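Local coordinates for protein probable TonB-dependent siderophore receptor PiuA (Acinetobacter baumannii, PDB 5FP1) that probably takes up iron across the outer membrane by binding iron-chelating siderophores, and may bind ferric enterobactin with micromolar affinity, at residues 56-61 and 159-164. Residues are numbered along the deposited sequence; the frame is centred on the assembly and turned at random.
Sequences KVTTLA and DNYQRI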
loop_
_atom_site.group_PDB
_atom_site.type_symbol
_atom_site.label_atom_id
_atom_site.label_comp_id
_atom_site.label_asym_id
_atom_site.label_seq_id
_atom_site.Cartn_x
_atom_site.Cartn_y
_atom_site.Cartn_z
ATOM N N LYS A 56 -13.559 -2.007 11.443
ATOM C CA LYS A 56 -14.186 -2.672 10.295
ATOM C C LYS A 56 -13.648 -2.117 8.977
ATOM O O LYS A 56 -14.420 -1.900 8.034
ATOM C CB LYS A 56 -15.723 -2.595 10.327
ATOM C CG LYS A 56 -16.408 -3.756 9.603
ATOM C CD LYS A 56 -17.933 -3.604 9.549
ATOM C CE LYS A 56 -18.577 -4.612 8.595
ATOM N NZ LYS A 56 -18.356 -6.020 9.035
ATOM N N VAL A 57 -12.335 -1.877 8.915
ATOM C CA VAL A 57 -11.722 -1.486 7.635
ATOM C C VAL A 57 -11.815 -2.626 6.650
ATOM O O VAL A 57 -11.543 -3.789 6.987
ATOM C CB VAL A 57 -10.284 -0.979 7.765
ATOM C CG1 VAL A 57 -10.267 0.391 8.421
ATOM C CG2 VAL A 57 -9.417 -1.967 8.523
ATOM N N THR A 58 -12.224 -2.309 5.432
ATOM C CA THR A 58 -12.452 -3.340 4.445
ATOM C C THR A 58 -11.395 -3.384 3.339
ATOM O O THR A 58 -11.306 -4.366 2.607
ATOM C CB THR A 58 -13.827 -3.191 3.796
ATOM O OG1 THR A 58 -13.844 -2.016 2.992
ATOM C CG2 THR A 58 -14.950 -3.132 4.881
ATOM N N THR A 59 -10.601 -2.330 3.228
ATOM C CA THR A 59 -9.529 -2.283 2.234
ATOM C C THR A 59 -8.215 -1.905 2.924
ATOM O O THR A 59 -8.202 -1.227 3.961
ATOM C CB THR A 59 -9.826 -1.237 1.154
ATOM O OG1 THR A 59 -9.815 0.068 1.737
ATOM C CG2 THR A 59 -11.186 -1.474 0.480
ATOM N N LEU A 60 -7.107 -2.328 2.340
ATOM C CA LEU A 60 -5.803 -1.892 2.809
ATOM C C LEU A 60 -5.698 -0.375 2.865
ATOM O O LEU A 60 -5.168 0.181 3.824
ATOM C CB LEU A 60 -4.696 -2.450 1.904
ATOM C CG LEU A 60 -3.279 -1.949 2.235
ATOM C CD1 LEU A 60 -2.872 -2.459 3.616
ATOM C CD2 LEU A 60 -2.254 -2.379 1.199
ATOM N N ALA A 61 -6.195 0.304 1.828
ATOM C CA ALA A 61 -6.083 1.746 1.757
ATOM C C ALA A 61 -6.721 2.373 3.011
ATOM O O ALA A 61 -6.127 3.240 3.664
ATOM C CB ALA A 61 -6.757 2.258 0.504
ATOM N N ASP A 159 -25.482 4.721 2.361
ATOM C CA ASP A 159 -25.029 4.776 0.956
ATOM C C ASP A 159 -24.826 3.392 0.364
ATOM O O ASP A 159 -23.837 3.118 -0.327
ATOM C CB ASP A 159 -23.788 5.666 0.826
ATOM C CG ASP A 159 -24.128 7.147 0.947
ATOM O OD1 ASP A 159 -25.156 7.555 0.359
ATOM O OD2 ASP A 159 -23.415 7.916 1.639
ATOM N N ASN A 160 -25.809 2.528 0.633
ATOM C CA ASN A 160 -25.949 1.219 0.001
ATOM C C ASN A 160 -24.750 0.302 0.223
ATOM O O ASN A 160 -24.350 -0.434 -0.657
ATOM C CB ASN A 160 -26.251 1.366 -1.488
ATOM C CG ASN A 160 -27.650 1.924 -1.725
ATOM O OD1 ASN A 160 -28.609 1.491 -1.090
ATOM N ND2 ASN A 160 -27.764 2.910 -2.601
ATOM N N TYR A 161 -24.224 0.346 1.430
ATOM C CA TYR A 161 -23.219 -0.620 1.890
ATOM C C TYR A 161 -23.884 -1.924 2.302
ATOM O O TYR A 161 -24.824 -1.924 3.103
ATOM C CB TYR A 161 -22.509 0.016 3.064
ATOM C CG TYR A 161 -21.412 -0.758 3.751
ATOM C CD1 TYR A 161 -21.698 -1.878 4.531
ATOM C CD2 TYR A 161 -20.091 -0.322 3.698
ATOM C CE1 TYR A 161 -20.704 -2.545 5.208
ATOM C CE2 TYR A 161 -19.087 -0.986 4.374
ATOM C CZ TYR A 161 -19.397 -2.090 5.141
ATOM O OH TYR A 161 -18.414 -2.754 5.829
ATOM N N GLN A 162 -23.417 -3.033 1.737
ATOM C CA GLN A 162 -23.779 -4.372 2.224
ATOM C C GLN A 162 -22.574 -5.258 2.146
ATOM O O GLN A 162 -21.905 -5.292 1.117
ATOM C CB GLN A 162 -24.897 -4.988 1.362
ATOM C CG GLN A 162 -26.150 -4.130 1.283
ATOM C CD GLN A 162 -27.051 -4.544 0.130
ATOM O OE1 GLN A 162 -27.182 -5.725 -0.168
ATOM N NE2 GLN A 162 -27.660 -3.571 -0.533
ATOM N N ARG A 163 -22.300 -5.996 3.213
ATOM C CA ARG A 163 -21.121 -6.848 3.256
ATOM C C ARG A 163 -21.408 -8.112 4.047
ATOM O O ARG A 163 -21.947 -8.042 5.152
ATOM C CB ARG A 163 -19.966 -6.093 3.926
ATOM C CG ARG A 163 -18.640 -6.836 3.915
ATOM C CD ARG A 163 -17.592 -6.022 4.639
ATOM N NE ARG A 163 -16.286 -6.677 4.717
ATOM C CZ ARG A 163 -15.348 -6.635 3.769
ATOM N NH1 ARG A 163 -15.569 -6.013 2.619
ATOM N NH2 ARG A 163 -14.188 -7.242 3.958
ATOM N N ILE A 164 -21.063 -9.250 3.484
ATOM C CA ILE A 164 -21.168 -10.515 4.204
ATOM C C ILE A 164 -19.830 -11.198 4.117
ATOM O O ILE A 164 -19.244 -11.293 3.035
ATOM C CB ILE A 164 -22.245 -11.426 3.558
ATOM C CG1 ILE A 164 -23.626 -10.792 3.703
ATOM C CG2 ILE A 164 -22.247 -12.808 4.208
ATOM C CD1 ILE A 164 -24.675 -11.378 2.783
HETATM O O HOH W 1 -16.699 -1.033 7.001
HETATM O O HOH W 2 -19.807 -7.707 7.179
HETATM O O HOH W 3 -15.750 -6.851 7.480
#
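R163 runs past T58 in the opposite direction, its chain straight as far as NE. CB leaves the strand toward residues 56-61, and CG stands anti to the backbone N (chi1 -175°). CD lies 3.9 Å from T58 CG2. NE gives its N-H, at 2.8 Å, to a water that also accepts from K56 NZ, linking two cationic groups whose NZ and NE are 4.8 Å apart. CZ lies 3.7 Å from T58 CG2, which sits 3.5 Å above one face of the guanidinium, displaced from its middle; T58 CB approaches NH1 at 3.5 Å and NH2 more distantly. A small, branched threonine suits this place, since its methyl can lie close over the flat group. NH1 forms a salt bridge with E110, which meets the buried charge. This is the plug-barrel interface of a TonB-dependent receptor: residues 56-61 belong to the plug, strand 161-171 to the barrel wall. Lysine is long enough to reach that wall, and K56 CE comes to the edge of the Y161 ring, 3.3 Å from OH. A second water accepts from K56 NZ and donates to R163 O. Tyrosine adds a polar tip: a third water, 2.7 Å from Y161 OH, donates to K56 O.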